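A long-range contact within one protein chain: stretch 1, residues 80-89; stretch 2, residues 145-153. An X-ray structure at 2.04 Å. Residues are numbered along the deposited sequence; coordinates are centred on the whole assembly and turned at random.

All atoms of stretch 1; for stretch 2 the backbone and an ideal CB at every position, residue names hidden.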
# COMPACT_ATOMS: atom_id res chain seq x y z
N LYS A 80 -3.00 -14.07 -6.08
CA LYS A 80 -3.38 -12.75 -6.58
C LYS A 80 -2.23 -12.14 -7.39
O LYS A 80 -1.06 -12.46 -7.16
CB LYS A 80 -3.74 -11.79 -5.43
CG LYS A 80 -4.82 -12.34 -4.48
CD LYS A 80 -5.25 -11.29 -3.44
CE LYS A 80 -6.36 -11.86 -2.52
NZ LYS A 80 -6.56 -10.92 -1.35
N PHE A 81 -2.58 -11.28 -8.33
CA PHE A 81 -1.58 -10.47 -9.00
C PHE A 81 -1.36 -9.27 -8.09
O PHE A 81 -2.25 -8.42 -7.98
CB PHE A 81 -2.00 -10.10 -10.43
CG PHE A 81 -1.90 -11.27 -11.37
CD1 PHE A 81 -0.69 -11.56 -12.01
CD2 PHE A 81 -2.98 -12.12 -11.55
CE1 PHE A 81 -0.57 -12.69 -12.84
CE2 PHE A 81 -2.88 -13.24 -12.39
CZ PHE A 81 -1.67 -13.52 -13.04
N HIS A 82 -0.21 -9.24 -7.44
CA HIS A 82 0.03 -8.35 -6.28
C HIS A 82 0.71 -7.02 -6.60
O HIS A 82 0.62 -6.06 -5.81
CB HIS A 82 0.74 -9.09 -5.12
CG HIS A 82 2.10 -9.65 -5.46
ND1 HIS A 82 3.19 -8.86 -5.76
CD2 HIS A 82 2.56 -10.92 -5.46
CE1 HIS A 82 4.25 -9.61 -5.94
NE2 HIS A 82 3.90 -10.87 -5.78
N ASN A 83 1.37 -6.96 -7.75
CA ASN A 83 2.02 -5.75 -8.22
C ASN A 83 1.63 -5.71 -9.68
O ASN A 83 1.84 -6.71 -10.41
CB ASN A 83 3.56 -5.85 -8.12
CG ASN A 83 4.12 -5.49 -6.74
OD1 ASN A 83 4.79 -4.47 -6.60
ND2 ASN A 83 3.87 -6.33 -5.74
N VAL A 84 1.03 -4.59 -10.09
CA VAL A 84 0.52 -4.41 -11.45
C VAL A 84 0.83 -2.99 -11.86
O VAL A 84 0.74 -2.05 -11.03
CB VAL A 84 -1.00 -4.73 -11.61
CG1 VAL A 84 -1.31 -6.18 -11.19
CG2 VAL A 84 -1.90 -3.71 -10.86
N LEU A 85 1.26 -2.84 -13.11
CA LEU A 85 1.69 -1.54 -13.60
C LEU A 85 1.26 -1.39 -15.05
O LEU A 85 1.80 -2.09 -15.94
CB LEU A 85 3.21 -1.36 -13.43
CG LEU A 85 3.75 0.02 -13.83
CD1 LEU A 85 3.10 1.11 -12.95
CD2 LEU A 85 5.30 0.11 -13.85
N HIS A 86 0.30 -0.49 -15.28
CA HIS A 86 -0.24 -0.17 -16.63
C HIS A 86 0.88 0.02 -17.64
O HIS A 86 1.88 0.70 -17.37
CB HIS A 86 -1.18 1.07 -16.55
CG HIS A 86 -1.77 1.49 -17.87
ND1 HIS A 86 -2.82 0.83 -18.47
CD2 HIS A 86 -1.50 2.56 -18.66
CE1 HIS A 86 -3.13 1.44 -19.61
NE2 HIS A 86 -2.36 2.50 -19.74
N ASN A 87 0.71 -0.61 -18.81
CA ASN A 87 1.67 -0.52 -19.94
C ASN A 87 3.03 -1.13 -19.62
O ASN A 87 3.99 -0.92 -20.36
CB ASN A 87 1.89 0.93 -20.43
CG ASN A 87 0.75 1.48 -21.23
OD1 ASN A 87 0.67 2.69 -21.47
ND2 ASN A 87 -0.14 0.61 -21.67
N ASN A 88 3.10 -1.89 -18.53
CA ASN A 88 4.37 -2.48 -18.11
C ASN A 88 4.27 -3.96 -17.81
O ASN A 88 4.69 -4.78 -18.64
CB ASN A 88 5.03 -1.72 -16.95
CG ASN A 88 5.55 -0.40 -17.37
OD1 ASN A 88 6.76 -0.24 -17.68
ND2 ASN A 88 4.65 0.58 -17.44
N TYR A 89 3.70 -4.31 -16.66
CA TYR A 89 3.74 -5.71 -16.17
C TYR A 89 2.69 -6.04 -15.15
O TYR A 89 2.06 -5.14 -14.56
CB TYR A 89 5.13 -6.08 -15.57
CG TYR A 89 5.65 -5.08 -14.53
CD1 TYR A 89 5.09 -5.03 -13.25
CD2 TYR A 89 6.71 -4.21 -14.83
CE1 TYR A 89 5.57 -4.10 -12.28
CE2 TYR A 89 7.19 -3.28 -13.86
CZ TYR A 89 6.60 -3.24 -12.61
OH TYR A 89 7.05 -2.33 -11.67
N UNK A 145 8.89 -18.62 -6.39
CA UNK A 145 7.64 -18.70 -7.16
C UNK A 145 7.16 -17.37 -7.79
O UNK A 145 6.22 -17.38 -8.61
CB UNK A 145 6.54 -19.23 -6.24
N UNK A 146 7.75 -16.25 -7.37
CA UNK A 146 7.41 -14.90 -7.84
C UNK A 146 7.77 -14.66 -9.31
O UNK A 146 8.92 -14.79 -9.72
CB UNK A 146 8.12 -13.86 -6.97
N UNK A 147 6.77 -14.31 -10.11
CA UNK A 147 6.97 -14.24 -11.54
C UNK A 147 6.29 -13.00 -12.11
O UNK A 147 5.33 -12.49 -11.55
CB UNK A 147 6.44 -15.51 -12.22
N UNK A 148 6.78 -12.54 -13.25
CA UNK A 148 6.30 -11.35 -13.90
C UNK A 148 5.92 -11.68 -15.34
O UNK A 148 6.61 -12.45 -15.99
CB UNK A 148 7.35 -10.24 -13.85
N UNK A 149 4.86 -11.04 -15.84
CA UNK A 149 4.53 -11.05 -17.28
C UNK A 149 4.44 -9.63 -17.78
O UNK A 149 3.74 -8.77 -17.17
CB UNK A 149 3.22 -11.79 -17.55
N UNK A 150 5.10 -9.36 -18.91
CA UNK A 150 5.07 -8.02 -19.49
C UNK A 150 3.77 -7.77 -20.25
O UNK A 150 3.28 -8.66 -20.99
CB UNK A 150 6.27 -7.82 -20.42
N UNK A 151 3.26 -6.53 -20.14
CA UNK A 151 1.99 -6.12 -20.78
C UNK A 151 2.25 -5.42 -22.09
O UNK A 151 1.32 -5.18 -22.88
CB UNK A 151 1.18 -5.20 -19.86
N UNK A 152 3.51 -5.07 -22.34
CA UNK A 152 3.83 -4.38 -23.59
C UNK A 152 5.26 -4.66 -23.98
O UNK A 152 6.00 -5.29 -23.21
CB UNK A 152 3.60 -2.87 -23.46
N UNK A 153 5.63 -4.22 -25.19
CA UNK A 153 7.01 -4.17 -25.65
C UNK A 153 7.68 -2.97 -24.94
O UNK A 153 7.00 -2.06 -24.47
CB UNK A 153 7.09 -4.05 -27.17

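Stretch 1 turns back on itself at residues 85–89, where the backbones of Leu 85 and Tyr 89 pair, and stretch 2 passes the end of that turn, antiparallel to it at Tyr 89. Position 145 has nothing of stretch 1 within 5.5 Å of its ideal CB, so this contact sets no preference; it is Ser 145.

At 146 the ideal CB lies 5.3 Å from His 82 NE2 and points sideways. A small or medium side chain, apolar or hydroxyl-bearing, could reach the imidazole. The residue is Thr 146, whose CG2 sits 4.2 Å from His 82 NE2 at the ring edge. A methyl cannot answer that nitrogen, which has no partner in the model.

From 147 the CB again meets nothing, yet the ring of Phe 81 lies within range of a long side chain. The extended backbone (-138/155) suits beta-branched or aromatic residues, and the distance to the ring favours a long apolar or aromatic one. Phe 147, with chi1 p, brings CZ to 4.2 Å from Phe 81 CE1.

Position 148 points sideways, its ideal CB 5.0 Å from Tyr 89 CB, with the tyrosine ring farther out. Leucine, isoleucine or methionine could pack there, but a long flexible chain can follow the ring. Met 148 does so: CG is 3.7 Å from Tyr 89 CB, and CE stands 4.1 Å from the centroid of the Tyr 89 ring, 12° off its normal, a CH-pi contact over the face.

Position 149 contributes mainly backbone, its O lying 3.2 Å from Tyr 89 CA. Many apolar residues would serve; it is Ile 149.

Position 150 pairs with Tyr 89 as a non-hydrogen-bonded antiparallel bridge, the two side chains on the same face. A compact beta-branched residue would fit the strand. Thr 150 is found, its OG1 bonded elsewhere in the structure.

At 151 the CB points toward stretch 1, and the backbone supplies the one hydrogen bond across the contact: the N of 151 donates to Asn 88 O, 2.7 Å and nearly straight at 176°. Proline would lose that donor. Beside it, the turn's backbone leaves room for a medium apolar chain, and Leu 151 places CD1 3.6 Å from Leu 85 O.

The CB of 152 also points toward stretch 1, near Asn 87 O. A small or polar residue would suit it. Asp 152 sets CB 3.6 Å from Asn 87 O, while its OD1 accepts from the N of 153 at 2.6 Å.

Position 153 points away, leaving the choice open; it is Asp 153.

Stretch 2 145-153: STFMITLDD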
# COMPACT_ATOMS: atom_id res chain seq x y z
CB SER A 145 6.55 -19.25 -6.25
OG SER A 145 6.41 -18.42 -5.09
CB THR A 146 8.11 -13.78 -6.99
OG1 THR A 146 7.92 -14.07 -5.60
CG2 THR A 146 7.50 -12.39 -7.33
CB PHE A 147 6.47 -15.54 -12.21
CG PHE A 147 4.95 -15.66 -12.28
CD1 PHE A 147 4.24 -15.02 -13.30
CD2 PHE A 147 4.25 -16.41 -11.35
CE1 PHE A 147 2.88 -15.13 -13.38
CE2 PHE A 147 2.86 -16.53 -11.42
CZ PHE A 147 2.19 -15.89 -12.43
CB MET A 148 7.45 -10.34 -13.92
CG MET A 148 7.11 -9.00 -14.55
SD MET A 148 8.51 -7.89 -14.70
CE MET A 148 8.66 -7.37 -12.96
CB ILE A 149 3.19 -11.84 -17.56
CG1 ILE A 149 3.29 -13.28 -17.03
CG2 ILE A 149 2.82 -11.81 -19.05
CD1 ILE A 149 2.02 -14.09 -17.19
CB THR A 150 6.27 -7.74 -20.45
OG1 THR A 150 6.41 -8.85 -21.37
CG2 THR A 150 7.58 -7.57 -19.68
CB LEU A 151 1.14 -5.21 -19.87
CG LEU A 151 0.68 -5.83 -18.55
CD1 LEU A 151 0.03 -4.78 -17.64
CD2 LEU A 151 -0.28 -7.03 -18.74
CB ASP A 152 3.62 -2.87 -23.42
CG ASP A 152 3.35 -2.17 -24.74
OD1 ASP A 152 3.50 -2.79 -25.84
OD2 ASP A 152 2.98 -1.00 -24.69
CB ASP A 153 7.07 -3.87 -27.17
CG ASP A 153 6.41 -4.94 -28.01
OD1 ASP A 153 6.44 -6.15 -27.65
OD2 ASP A 153 5.86 -4.57 -29.07
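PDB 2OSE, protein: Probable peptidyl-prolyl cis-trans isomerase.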